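Local coordinates for protein spectinomycin phosphotransferase (Legionella pneumophila, PDB 3I1A) that phosphorylates the antibiotic spectinomycin, probably using a nucleoside triphosphate and magnesium, and thereby acts as a resistance factor, at residues 74-79 and 224-229; 107-112 and 212-217; 250-255 and 319-324. All coordinates share one frame; numbering follows the deposited sequence.

Contact 1: residues 74-79 and 224-229; sequences IKEIIF and ESIYII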
ATOM      1  N   ILE A  74     -15.634  10.410  -5.034  1.00 27.50           N
ATOM      2  CA  ILE A  74     -15.027   9.978  -3.765  1.00 25.49           C
ATOM      3  C   ILE A  74     -14.332  11.202  -3.175  1.00 23.85           C
ATOM      4  O   ILE A  74     -13.550  11.878  -3.847  1.00 23.81           O
ATOM      5  CB  ILE A  74     -14.007   8.827  -3.957  1.00 27.52           C
ATOM      6  CG1 ILE A  74     -14.741   7.504  -4.217  1.00 28.20           C
ATOM      7  CG2 ILE A  74     -13.151   8.655  -2.694  1.00 27.83           C
ATOM      8  CD1 ILE A  74     -15.419   7.406  -5.553  1.00 30.80           C
ATOM      9  N   LYS A  75     -14.618  11.497  -1.917  1.00 22.70           N
ATOM     10  CA  LYS A  75     -14.047  12.673  -1.284  1.00 22.75           C
ATOM     11  C   LYS A  75     -12.817  12.432  -0.423  1.00 21.25           C
ATOM     12  O   LYS A  75     -11.972  13.338  -0.270  1.00 21.29           O
ATOM     13  CB  LYS A  75     -15.110  13.354  -0.417  1.00 28.14           C
ATOM     14  CG  LYS A  75     -16.326  13.863  -1.189  1.00 31.70           C
ATOM     15  CD  LYS A  75     -17.409  14.365  -0.230  1.00 35.85           C
ATOM     16  CE  LYS A  75     -18.683  14.758  -0.988  1.00 38.31           C
ATOM     17  NZ  LYS A  75     -19.730  15.355  -0.102  1.00 38.40           N
ATOM     18  N   GLU A  76     -12.720  11.221   0.130  1.00 17.15           N
ATOM     19  CA  GLU A  76     -11.653  10.861   1.061  1.00 17.96           C
ATOM     20  C   GLU A  76     -10.295  10.514   0.484  1.00 16.68           C
ATOM     21  O   GLU A  76      -9.693   9.511   0.864  1.00 15.37           O
ATOM     22  CB  GLU A  76     -12.133   9.721   1.979  1.00 17.64           C
ATOM     23  CG  GLU A  76     -13.313  10.093   2.911  1.00 18.88           C
ATOM     24  CD  GLU A  76     -14.662  10.170   2.212  1.00 18.89           C
ATOM     25  OE1 GLU A  76     -14.756   9.956   0.981  1.00 18.84           O
ATOM     26  OE2 GLU A  76     -15.658  10.431   2.916  1.00 20.30           O
ATOM     27  N   ILE A  77      -9.829  11.364  -0.427  0.75 17.03           N
ATOM     28  CA  ILE A  77      -8.541  11.220  -1.091  0.75 16.74           C
ATOM     29  C   ILE A  77      -7.830  12.581  -1.037  0.75 17.05           C
ATOM     30  O   ILE A  77      -8.482  13.632  -1.132  0.75 16.94           O
ATOM     31  CB  ILE A  77      -8.752  10.863  -2.585  0.75 16.48           C
ATOM     32  CG1 ILE A  77      -9.498   9.533  -2.701  0.75 19.62           C
ATOM     33  CG2 ILE A  77      -7.418  10.837  -3.314  0.75 16.69           C
ATOM     34  CD1 ILE A  77      -9.634   9.050  -4.123  0.75 22.32           C
ATOM     35  N   ILE A  78      -6.511  12.579  -0.887  1.00 17.51           N
ATOM     36  CA  ILE A  78      -5.788  13.841  -0.892  1.00 17.50           C
ATOM     37  C   ILE A  78      -5.469  13.991  -2.368  1.00 16.71           C
ATOM     38  O   ILE A  78      -4.515  13.392  -2.865  1.00 17.33           O
ATOM     39  CB  ILE A  78      -4.498  13.792  -0.077  1.00 19.52           C
ATOM     40  CG1 ILE A  78      -4.847  13.594   1.403  1.00 22.17           C
ATOM     41  CG2 ILE A  78      -3.718  15.116  -0.265  1.00 20.10           C
ATOM     42  CD1 ILE A  78      -3.648  13.272   2.272  1.00 24.72           C
ATOM     43  N   PHE A  79      -6.298  14.763  -3.070  1.00 17.38           N
ATOM     44  CA  PHE A  79      -6.133  14.976  -4.509  1.00 17.30           C
ATOM     45  C   PHE A  79      -5.092  16.023  -4.846  1.00 18.06           C
ATOM     46  O   PHE A  79      -4.827  16.939  -4.061  1.00 17.26           O
ATOM     47  CB  PHE A  79      -7.433  15.451  -5.164  1.00 17.77           C
ATOM     48  CG  PHE A  79      -8.554  14.458  -5.099  1.00 19.59           C
ATOM     49  CD1 PHE A  79      -9.594  14.607  -4.170  1.00 21.15           C
ATOM     50  CD2 PHE A  79      -8.575  13.378  -5.969  1.00 19.45           C
ATOM     51  CE1 PHE A  79     -10.651  13.683  -4.117  1.00 21.22           C
ATOM     52  CE2 PHE A  79      -9.618  12.451  -5.922  1.00 22.75           C
ATOM     53  CZ  PHE A  79     -10.662  12.609  -4.989  1.00 23.01           C
ATOM     54  N   GLU A 224     -11.548  15.857  10.966  1.00 35.76           N
ATOM     55  CA  GLU A 224     -11.575  14.520  11.540  1.00 32.20           C
ATOM     56  C   GLU A 224     -12.048  13.504  10.489  1.00 29.79           C
ATOM     57  O   GLU A 224     -12.524  12.417  10.830  1.00 28.54           O
ATOM     58  CB  GLU A 224     -12.496  14.490  12.746  1.00 31.07           C
ATOM     59  N   SER A 225     -11.949  13.877   9.217  1.00 26.92           N
ATOM     60  CA  SER A 225     -12.317  12.969   8.129  1.00 26.38           C
ATOM     61  C   SER A 225     -11.114  12.089   7.854  1.00 24.14           C
ATOM     62  O   SER A 225      -9.999  12.462   8.169  1.00 24.43           O
ATOM     63  CB  SER A 225     -12.639  13.746   6.849  1.00 25.29           C
ATOM     64  OG  SER A 225     -12.875  12.859   5.760  1.00 28.49           O
ATOM     65  N   ILE A 226     -11.346  10.911   7.291  1.00 24.09           N
ATOM     66  CA  ILE A 226     -10.252  10.006   6.925  1.00 22.08           C
ATOM     67  C   ILE A 226      -9.824  10.272   5.461  1.00 20.13           C
ATOM     68  O   ILE A 226     -10.563  10.876   4.677  1.00 19.51           O
ATOM     69  CB  ILE A 226     -10.678   8.523   7.041  1.00 23.07           C
ATOM     70  CG1 ILE A 226     -11.828   8.224   6.087  1.00 23.65           C
ATOM     71  CG2 ILE A 226     -11.094   8.195   8.475  1.00 22.56           C
ATOM     72  CD1 ILE A 226     -11.504   7.136   5.101  1.00 24.70           C
ATOM     73  N   TYR A 227      -8.617   9.830   5.109  1.00 17.01           N
ATOM     74  CA  TYR A 227      -8.108   9.944   3.743  1.00 18.29           C
ATOM     75  C   TYR A 227      -7.374   8.652   3.476  1.00 16.27           C
ATOM     76  O   TYR A 227      -6.628   8.182   4.337  1.00 17.36           O
ATOM     77  CB  TYR A 227      -7.136  11.116   3.589  1.00 17.46           C
ATOM     78  CG  TYR A 227      -7.853  12.437   3.665  1.00 21.72           C
ATOM     79  CD1 TYR A 227      -8.440  12.995   2.533  1.00 21.82           C
ATOM     80  CD2 TYR A 227      -8.098  13.038   4.900  1.00 24.49           C
ATOM     81  CE1 TYR A 227      -9.284  14.118   2.631  1.00 24.84           C
ATOM     82  CE2 TYR A 227      -8.926  14.149   5.004  1.00 25.55           C
ATOM     83  CZ  TYR A 227      -9.520  14.676   3.871  1.00 26.12           C
ATOM     84  OH  TYR A 227     -10.401  15.732   4.003  1.00 29.12           O
ATOM     85  N   ILE A 228      -7.620   8.053   2.314  1.00 15.11           N
ATOM     86  CA  ILE A 228      -6.926   6.820   1.946  1.00 14.45           C
ATOM     87  C   ILE A 228      -5.772   7.203   1.031  1.00 14.42           C
ATOM     88  O   ILE A 228      -5.993   7.846   0.013  1.00 15.81           O
ATOM     89  CB  ILE A 228      -7.846   5.843   1.193  1.00 11.61           C
ATOM     90  CG1 ILE A 228      -8.963   5.372   2.127  1.00 17.19           C
ATOM     91  CG2 ILE A 228      -7.014   4.642   0.698  1.00 14.84           C
ATOM     92  CD1 ILE A 228     -10.004   4.509   1.424  1.00 20.11           C
ATOM     93  N   ILE A 229      -4.551   6.804   1.390  1.00 15.84           N
ATOM     94  CA  ILE A 229      -3.372   7.158   0.604  1.00 14.25           C
ATOM     95  C   ILE A 229      -2.683   5.956  -0.025  1.00 16.31           C
ATOM     96  O   ILE A 229      -3.078   4.809   0.197  1.00 16.34           O
ATOM     97  CB  ILE A 229      -2.317   7.945   1.453  1.00 13.44           C
ATOM     98  CG1 ILE A 229      -1.841   7.109   2.648  1.00 13.40           C
ATOM     99  CG2 ILE A 229      -2.951   9.273   1.934  1.00 17.97           C
ATOM    100  CD1 ILE A 229      -0.595   7.678   3.313  1.00 14.69           C
TER
HETATM  101  O   HOH W   1      -4.807  10.280  -0.933  1.00 19.77           O

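Contact 2: residues 107-112 and 212-217; sequences NGFTQN and DIHAGN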
ATOM      1  N   ASN A 107      -1.438   8.791  10.763  1.00 22.63           N
ATOM      2  CA  ASN A 107      -2.098   7.630  10.154  1.00 21.14           C
ATOM      3  C   ASN A 107      -2.759   6.767  11.236  1.00 23.41           C
ATOM      4  O   ASN A 107      -2.689   7.085  12.436  1.00 20.85           O
ATOM      5  CB  ASN A 107      -1.107   6.794   9.323  1.00 20.03           C
ATOM      6  CG  ASN A 107       0.035   6.234  10.153  1.00 22.31           C
ATOM      7  OD1 ASN A 107      -0.130   5.917  11.346  1.00 20.10           O
ATOM      8  ND2 ASN A 107       1.202   6.091   9.523  1.00 21.14           N
ATOM      9  N   GLY A 108      -3.402   5.683  10.800  1.00 22.62           N
ATOM     10  CA  GLY A 108      -4.118   4.796  11.700  1.00 25.15           C
ATOM     11  C   GLY A 108      -3.310   4.052  12.739  1.00 26.48           C
ATOM     12  O   GLY A 108      -3.886   3.486  13.679  1.00 27.66           O
ATOM     13  N   PHE A 109      -1.992   4.012  12.558  1.00 26.72           N
ATOM     14  CA  PHE A 109      -1.104   3.378  13.532  1.00 28.25           C
ATOM     15  C   PHE A 109      -1.007   4.420  14.654  1.00 28.58           C
ATOM     16  O   PHE A 109      -1.334   4.160  15.817  1.00 30.70           O
ATOM     17  CB  PHE A 109       0.309   3.166  12.956  1.00 30.43           C
ATOM     18  CG  PHE A 109       0.416   2.074  11.908  1.00 33.83           C
ATOM     19  CD1 PHE A 109       1.285   2.221  10.824  1.00 34.37           C
ATOM     20  CD2 PHE A 109      -0.316   0.892  12.011  1.00 35.68           C
ATOM     21  CE1 PHE A 109       1.417   1.209   9.865  1.00 34.73           C
ATOM     22  CE2 PHE A 109      -0.187  -0.130  11.048  1.00 35.58           C
ATOM     23  CZ  PHE A 109       0.676   0.033   9.981  1.00 34.96           C
ATOM     24  N   THR A 110      -0.590   5.617  14.260  1.00 26.54           N
ATOM     25  CA  THR A 110      -0.384   6.760  15.153  1.00 25.35           C
ATOM     26  C   THR A 110      -1.602   7.156  15.967  1.00 25.50           C
ATOM     27  O   THR A 110      -1.523   7.350  17.187  1.00 23.22           O
ATOM     28  CB  THR A 110       0.051   7.971  14.329  1.00 25.55           C
ATOM     29  OG1 THR A 110       1.211   7.612  13.567  1.00 25.81           O
ATOM     30  CG2 THR A 110       0.356   9.167  15.231  1.00 26.66           C
ATOM     31  N   GLN A 111      -2.729   7.280  15.276  1.00 25.55           N
ATOM     32  CA  GLN A 111      -3.984   7.674  15.901  1.00 26.88           C
ATOM     33  C   GLN A 111      -5.079   6.691  15.508  1.00 27.64           C
ATOM     34  O   GLN A 111      -5.526   6.687  14.367  1.00 29.15           O
ATOM     35  CB  GLN A 111      -4.359   9.083  15.428  1.00 26.45           C
ATOM     36  CG  GLN A 111      -5.655   9.609  15.983  1.00 29.29           C
ATOM     37  CD  GLN A 111      -5.871  11.062  15.623  1.00 28.81           C
ATOM     38  OE1 GLN A 111      -6.864  11.427  14.990  1.00 32.30           O
ATOM     39  NE2 GLN A 111      -4.929  11.905  16.020  1.00 30.64           N
ATOM     40  N   ASN A 112      -5.511   5.863  16.449  1.00 26.44           N
ATOM     41  CA  ASN A 112      -6.562   4.899  16.143  1.00 26.14           C
ATOM     42  C   ASN A 112      -7.861   5.549  15.692  1.00 22.81           C
ATOM     43  O   ASN A 112      -8.269   6.593  16.219  1.00 21.72           O
ATOM     44  CB  ASN A 112      -6.824   4.017  17.351  1.00 28.79           C
ATOM     45  CG  ASN A 112      -5.575   3.335  17.826  1.00 32.00           C
ATOM     46  OD1 ASN A 112      -4.811   2.793  17.024  1.00 33.94           O
ATOM     47  ND2 ASN A 112      -5.339   3.374  19.135  1.00 34.97           N
ATOM     48  N   ASP A 212      -3.516  -2.679  -0.639  1.00 15.07           N
ATOM     49  CA  ASP A 212      -2.611  -2.662   0.500  1.00 14.90           C
ATOM     50  C   ASP A 212      -3.141  -1.645   1.502  1.00 16.77           C
ATOM     51  O   ASP A 212      -2.402  -0.793   2.028  1.00 15.31           O
ATOM     52  CB  ASP A 212      -1.212  -2.268  -0.001  1.00 19.60           C
ATOM     53  CG  ASP A 212      -0.122  -2.581   0.988  1.00 21.61           C
ATOM     54  OD1 ASP A 212      -0.321  -3.459   1.848  1.00 20.65           O
ATOM     55  OD2 ASP A 212       0.954  -1.945   0.893  1.00 24.99           O
ATOM     56  N   ILE A 213      -4.430  -1.771   1.796  1.00 14.20           N
ATOM     57  CA  ILE A 213      -5.067  -0.814   2.671  1.00 14.74           C
ATOM     58  C   ILE A 213      -5.031  -1.149   4.149  1.00 15.22           C
ATOM     59  O   ILE A 213      -6.033  -1.539   4.750  1.00 14.95           O
ATOM     60  CB  ILE A 213      -6.518  -0.498   2.132  1.00 13.74           C
ATOM     61  CG1 ILE A 213      -7.166   0.602   2.962  1.00 14.18           C
ATOM     62  CG2 ILE A 213      -7.371  -1.768   2.061  1.00 13.87           C
ATOM     63  CD1 ILE A 213      -6.295   1.862   3.057  1.00 15.26           C
ATOM     64  N   HIS A 214      -3.827  -1.000   4.716  1.00 16.23           N
ATOM     65  CA  HIS A 214      -3.596  -1.216   6.139  1.00 17.19           C
ATOM     66  C   HIS A 214      -3.618   0.145   6.838  1.00 16.50           C
ATOM     67  O   HIS A 214      -3.748   1.180   6.177  1.00 15.53           O
ATOM     68  CB  HIS A 214      -2.258  -1.937   6.382  1.00 17.33           C
ATOM     69  CG  HIS A 214      -1.075  -1.247   5.790  1.00 18.30           C
ATOM     70  ND1 HIS A 214      -0.425  -0.202   6.419  1.00 19.29           N
ATOM     71  CD2 HIS A 214      -0.403  -1.474   4.638  1.00 20.07           C
ATOM     72  CE1 HIS A 214       0.598   0.179   5.675  1.00 20.80           C
ATOM     73  NE2 HIS A 214       0.635  -0.578   4.591  1.00 21.31           N
ATOM     74  N   ALA A 215      -3.494   0.135   8.165  1.00 16.56           N
ATOM     75  CA  ALA A 215      -3.588   1.362   8.957  1.00 18.07           C
ATOM     76  C   ALA A 215      -2.643   2.473   8.570  1.00 19.24           C
ATOM     77  O   ALA A 215      -2.952   3.653   8.772  1.00 19.72           O
ATOM     78  CB  ALA A 215      -3.448   1.038  10.441  1.00 17.90           C
ATOM     79  N   GLY A 216      -1.491   2.107   8.018  1.00 17.56           N
ATOM     80  CA  GLY A 216      -0.542   3.111   7.606  1.00 19.73           C
ATOM     81  C   GLY A 216      -1.011   3.906   6.410  1.00 18.60           C
ATOM     82  O   GLY A 216      -0.505   4.996   6.148  1.00 18.50           O
ATOM     83  N   ASN A 217      -1.986   3.368   5.678  1.00 17.84           N
ATOM     84  CA  ASN A 217      -2.496   4.056   4.498  1.00 16.45           C
ATOM     85  C   ASN A 217      -3.812   4.809   4.672  1.00 13.75           C
ATOM     86  O   ASN A 217      -4.475   5.212   3.704  1.00 13.18           O
ATOM     87  CB  ASN A 217      -2.529   3.092   3.324  1.00 17.01           C
ATOM     88  CG  ASN A 217      -1.127   2.827   2.797  1.00 18.19           C
ATOM     89  OD1 ASN A 217      -0.272   3.713   2.865  1.00 17.57           O
ATOM     90  ND2 ASN A 217      -0.886   1.641   2.274  1.00 16.99           N
TER
HETATM   91  O   HOH W   2       1.480   6.595   6.763  1.00 26.46           O

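Contact 3: residues 250-255 and 319-324; sequences VGNVWN and PNNVVE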
ATOM      1  N   VAL A 250      -2.469  -6.022  10.518  1.00 17.83           N
ATOM      2  CA  VAL A 250      -1.222  -5.525   9.947  1.00 18.67           C
ATOM      3  C   VAL A 250      -0.708  -4.365  10.807  1.00 19.20           C
ATOM      4  O   VAL A 250      -1.396  -3.333  10.970  1.00 18.99           O
ATOM      5  CB  VAL A 250      -1.409  -5.034   8.487  1.00 16.57           C
ATOM      6  CG1 VAL A 250      -0.096  -4.461   7.941  1.00 17.38           C
ATOM      7  CG2 VAL A 250      -1.845  -6.185   7.615  1.00 17.57           C
ATOM      8  N   GLY A 251       0.496  -4.548  11.349  1.00 20.81           N
ATOM      9  CA  GLY A 251       1.120  -3.539  12.201  1.00 22.49           C
ATOM     10  C   GLY A 251       0.659  -3.607  13.644  1.00 23.91           C
ATOM     11  O   GLY A 251       0.853  -2.662  14.417  1.00 26.04           O
ATOM     12  N   ASN A 252       0.053  -4.733  14.006  1.00 24.53           N
ATOM     13  CA  ASN A 252      -0.468  -4.978  15.339  1.00 26.77           C
ATOM     14  C   ASN A 252      -1.581  -4.017  15.766  1.00 27.76           C
ATOM     15  O   ASN A 252      -1.723  -3.679  16.943  1.00 29.70           O
ATOM     16  CB  ASN A 252       0.658  -4.987  16.375  1.00 30.49           C
ATOM     17  CG  ASN A 252       0.527  -6.150  17.342  1.00 32.92           C
ATOM     18  OD1 ASN A 252       1.198  -7.184  17.198  1.00 36.53           O
ATOM     19  ND2 ASN A 252      -0.361  -6.011  18.310  1.00 33.22           N
ATOM     20  N   VAL A 253      -2.350  -3.554  14.787  1.00 25.17           N
ATOM     21  CA  VAL A 253      -3.504  -2.703  15.020  1.00 24.03           C
ATOM     22  C   VAL A 253      -4.514  -3.283  14.020  1.00 23.82           C
ATOM     23  O   VAL A 253      -4.126  -4.114  13.187  1.00 22.02           O
ATOM     24  CB  VAL A 253      -3.215  -1.192  14.715  1.00 24.59           C
ATOM     25  CG1 VAL A 253      -2.177  -0.650  15.715  1.00 24.35           C
ATOM     26  CG2 VAL A 253      -2.712  -1.017  13.286  1.00 22.68           C
ATOM     27  N   TRP A 254      -5.777  -2.855  14.105  1.00 21.78           N
ATOM     28  CA  TRP A 254      -6.837  -3.356  13.217  1.00 22.40           C
ATOM     29  C   TRP A 254      -7.003  -4.863  13.449  1.00 21.84           C
ATOM     30  O   TRP A 254      -6.995  -5.670  12.516  1.00 23.70           O
ATOM     31  CB  TRP A 254      -6.466  -3.062  11.751  1.00 19.99           C
ATOM     32  CG  TRP A 254      -6.563  -1.614  11.353  1.00 20.46           C
ATOM     33  CD1 TRP A 254      -6.443  -0.507  12.164  1.00 20.49           C
ATOM     34  CD2 TRP A 254      -6.787  -1.114  10.028  1.00 17.99           C
ATOM     35  NE1 TRP A 254      -6.585   0.643  11.409  1.00 19.64           N
ATOM     36  CE2 TRP A 254      -6.799   0.297  10.101  1.00 17.76           C
ATOM     37  CE3 TRP A 254      -6.980  -1.728   8.782  1.00 19.85           C
ATOM     38  CZ2 TRP A 254      -7.000   1.112   8.968  1.00 18.86           C
ATOM     39  CZ3 TRP A 254      -7.179  -0.919   7.647  1.00 18.31           C
ATOM     40  CH2 TRP A 254      -7.187   0.486   7.752  1.00 19.53           C
ATOM     41  N   ASN A 255      -7.175  -5.233  14.713  1.00 24.47           N
ATOM     42  CA  ASN A 255      -7.326  -6.628  15.105  1.00 25.26           C
ATOM     43  C   ASN A 255      -8.398  -6.784  16.179  1.00 26.64           C
ATOM     44  O   ASN A 255      -8.442  -7.791  16.877  1.00 26.11           O
ATOM     45  CB  ASN A 255      -5.989  -7.161  15.636  1.00 25.59           C
ATOM     46  CG  ASN A 255      -5.276  -6.154  16.532  1.00 28.92           C
ATOM     47  OD1 ASN A 255      -5.914  -5.369  17.230  1.00 28.54           O
ATOM     48  ND2 ASN A 255      -3.948  -6.178  16.517  1.00 30.06           N
ATOM     49  N   PRO A 319       1.801 -12.162  19.393  1.00 25.58           N
ATOM     50  CA  PRO A 319       0.410 -12.366  19.794  1.00 25.08           C
ATOM     51  C   PRO A 319      -0.509 -11.361  19.118  1.00 25.11           C
ATOM     52  O   PRO A 319      -0.249 -10.158  19.136  1.00 27.21           O
ATOM     53  CB  PRO A 319       0.453 -12.157  21.312  1.00 23.24           C
ATOM     54  CG  PRO A 319       1.786 -12.648  21.675  1.00 25.13           C
ATOM     55  CD  PRO A 319       2.668 -12.049  20.578  1.00 25.65           C
ATOM     56  N   ASN A 320      -1.584 -11.861  18.522  1.00 24.86           N
ATOM     57  CA  ASN A 320      -2.572 -11.017  17.864  1.00 25.32           C
ATOM     58  C   ASN A 320      -2.033 -10.311  16.630  1.00 23.59           C
ATOM     59  O   ASN A 320      -2.593  -9.295  16.215  1.00 23.64           O
ATOM     60  CB  ASN A 320      -3.108  -9.945  18.827  1.00 30.53           C
ATOM     61  CG  ASN A 320      -3.443 -10.487  20.198  1.00 32.97           C
ATOM     62  OD1 ASN A 320      -3.498  -9.728  21.175  1.00 35.20           O
ATOM     63  ND2 ASN A 320      -3.673 -11.798  20.290  1.00 35.48           N
ATOM     64  N   ASN A 321      -0.933 -10.792  16.055  1.00 21.74           N
ATOM     65  CA  ASN A 321      -0.429 -10.131  14.851  1.00 21.12           C
ATOM     66  C   ASN A 321      -0.934 -10.883  13.618  1.00 19.05           C
ATOM     67  O   ASN A 321      -1.824 -11.740  13.738  1.00 19.05           O
ATOM     68  CB  ASN A 321       1.105 -10.001  14.860  1.00 21.27           C
ATOM     69  CG  ASN A 321       1.589  -8.774  14.074  1.00 22.71           C
ATOM     70  OD1 ASN A 321       1.552  -8.754  12.847  1.00 22.09           O
ATOM     71  ND2 ASN A 321       2.025  -7.740  14.785  1.00 23.04           N
ATOM     72  N   VAL A 322      -0.380 -10.588  12.447  1.00 18.09           N
ATOM     73  CA  VAL A 322      -0.909 -11.196  11.222  1.00 18.70           C
ATOM     74  C   VAL A 322      -0.967 -12.719  11.108  1.00 18.62           C
ATOM     75  O   VAL A 322      -1.942 -13.267  10.590  1.00 17.22           O
ATOM     76  CB  VAL A 322      -0.245 -10.592   9.945  1.00 16.63           C
ATOM     77  CG1 VAL A 322      -0.581  -9.081   9.871  1.00 18.28           C
ATOM     78  CG2 VAL A 322       1.278 -10.797   9.927  1.00 15.59           C
ATOM     79  N   VAL A 323       0.052 -13.407  11.604  1.00 17.65           N
ATOM     80  CA  VAL A 323       0.031 -14.850  11.501  1.00 18.74           C
ATOM     81  C   VAL A 323      -1.084 -15.481  12.322  1.00 19.49           C
ATOM     82  O   VAL A 323      -1.834 -16.308  11.805  1.00 20.33           O
ATOM     83  CB  VAL A 323       1.399 -15.461  11.897  1.00 16.61           C
ATOM     84  CG1 VAL A 323       1.290 -16.998  11.909  1.00 16.20           C
ATOM     85  CG2 VAL A 323       2.466 -14.990  10.907  1.00 14.99           C
ATOM     86  N   GLU A 324      -1.212 -15.095  13.588  0.50 19.26           N
ATOM     87  CA  GLU A 324      -2.244 -15.678  14.441  0.50 20.21           C
ATOM     88  C   GLU A 324      -3.646 -15.389  13.921  0.50 20.43           C
ATOM     89  O   GLU A 324      -4.539 -16.234  14.019  0.50 21.83           O
ATOM     90  CB  GLU A 324      -2.096 -15.184  15.885  0.50 21.39           C
ATOM     91  CG  GLU A 324      -0.771 -15.583  16.522  0.50 21.23           C
ATOM     92  CD  GLU A 324      -0.758 -15.405  18.024  0.50 24.37           C
ATOM     93  OE1 GLU A 324      -1.489 -14.522  18.519  0.50 23.35           O
ATOM     94  OE2 GLU A 324      -0.007 -16.141  18.708  0.50 23.94           O
TER
HETATM   95  O   HOH W   3       2.270  -6.781  10.852  1.00 20.24           O

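Contact 1: residues 74-79 and 224-229
Glu-76 and Ile-226 meet obliquely, the aliphatic stem of the acid lying against the strand. Glu-76 CB comes within 3.3 Å of Ile-226 O, and its CG stands 4.0 Å from Ile-226 CG1. CG of Glu-76 is anti to its own carbonyl carbon (chi1 -64°), and a bend at chi2 (76°) turns the chain beyond it. The carboxylate OE2 has its main partner in Gln-120 of helix 115-129, whose side-chain NE2 also reaches Ser-225 OG and whose OE1 receives Ile-226 N, so that one amide ties both segments to the helix.

The backbone carbonyl of Glu-76, at the centre of an inverse gamma turn, is gripped from the strand. Ile-228 N donates to Glu-76 O at 2.9 Å and nearly straight (165°), and Tyr-227 CA adds a CH...O contact to Glu-76 O at 3.3 Å. Both segments fit a kinase-like fold: 74-79 follows helix 61-71, probably the counterpart of helix C, whereas 226-228 is the second strand of the small antiparallel pair that leads to the magnesium-binding Asp-230. The bond thus joins the loop beyond the helix to the strand hairpin of the larger lobe.

Farther along, Ile-78 crosses Tyr-227 at about a right angle, bringing its CG1 to 3.8 Å from Tyr-227 CD1. The same phenol ring presents its edge to the backbone, with Ile-77 C close to the ring plane and 3.6 Å from Tyr-227 CD1. By contrast, Ile-78 and Ile-229 lie side by side and point the same way, with Ile-78 CD1 4.1 Å from Ile-229 CG2. Between the chains a water accepts from Ile-78 N and donates to Ile-228 O.

Contact 2: residues 107-112 and 212-217
Gly-108, in the linker after strand 95-101, meets Ala-215 of what is by its sequence the catalytic loop of a kinase-like fold. Gly-108 N donates to Ala-215 O at 2.9 Å, a bent bond (131°) whose donor is tilted from the carbonyl plane. Beside it, the ring of Phe-109 lies over the backbone of the short 3-10 segment: Ala-215 C sits above the ring centre, while Gly-216 N is displaced toward the rim on the same face. The methyl Ala-215 CB is 3.5 Å from Phe-109 CD2, and Gly-216 CA is equally close to Phe-109 CE1, so close packing is achieved against atoms that are mostly main chain. Phe-109 also meets the His-214 ring rim to rim, with Phe-109 CZ 3.7 Å from His-214 ND1 and the planes only 17° apart. That imidazole nitrogen accepts from Gly-216 N, which helps to fix the rotation of the ring.

Asn-107, a residue of the AMP and ADP site, shapes the linker. Its OD1 takes Thr-110 N at 3.0 Å, almost straight on (176°), and Phe-109 N from above the amide plane, forming an Asx turn. Its ND2 donates to a water 2.8 Å away, and this water donates in turn to Gly-216 O.

At the other end of the loop, Asn-217 ND2 holds Asp-212 O. With His-210, Asp-212 and Asn-217 spaced as in the HxDxxxxN motif, and Asn-217 a known magnesium-binding residue, though no metal is bound in this chain, this is the catalytic-loop pattern typical of protein kinases and aminoglycoside phosphotransferases.

Contact 3: residues 250-255 and 319-324
Asn-321 carries its CG roughly anti to the backbone N (chi1 -151°), and Asn-252, at a chi1 of -135°, departs from a staggered rotamer; together these torsions help bring the two amides into contact. The side chains cross at about a right angle with their planes 60° apart. Asn-321 ND2 donates to Asn-252 OD1 over a short 2.6 Å, the donor lying somewhat out of the acceptor's carbonyl plane and the acceptor somewhat out of the donor's amide plane. The other end of the Asn-321 amide is engaged as well: its OD1 accepts from Val-322 N at 2.7 Å and from a water 2.9 Å away. That water accepts from Gly-251 N, giving a second, solvent-mediated link between the segments. Although Asn-321 occupies the N-cap position of helix 322-329, its side chain makes no capping bond; ND2 goes to Asn-252, and OD1 to the adjacent Val-322 N and the water.

A weak bond from Asn-255 ND2 to Asn-320 O, 3.4 Å long, closes the polar side of the contact. The apolar side is carried by two valines meeting obliquely. Val-322 CG1 presses against the main chain, 3.6 Å from Val-250 CA, and reaches Val-250 CG2 at 3.9 Å.

Both valines also rest on helix 274-297, Val-250 on Arg-284 and Val-322 on Ile-285. The start of the C-terminal helix 322-329 and the loop leading from helix 240-243 into helix 257-267 are thereby packed together over one long helix, with Val-250 further touching His-214 of the catalytic loop.

How the contacts relate
All three contacts are partly buried. Contact 2, the most central, has no exposed residue among those touching; contact 3, the farthest out, has the most. Contact 2 is also the intermediary, touching both others, which do not meet. Contact 1 lies on the hairpin that follows the 212-217 loop, with Ile-229 N probably bonding to Asn-217 O. Contact 3 reaches contact 2 through Trp-254 on Ala-215, Val-253 CG2 on Phe-109, and the Val-250 carbonyl oxygen near the Phe-109 ring. Chemistry shifts with place: the Glu-76 stem, the Tyr-227 ring and isoleucines pack around a main-chain bond in contact 1, a ring covers backbone in contact 2, and asparagine amides flank a valine pair in contact 3.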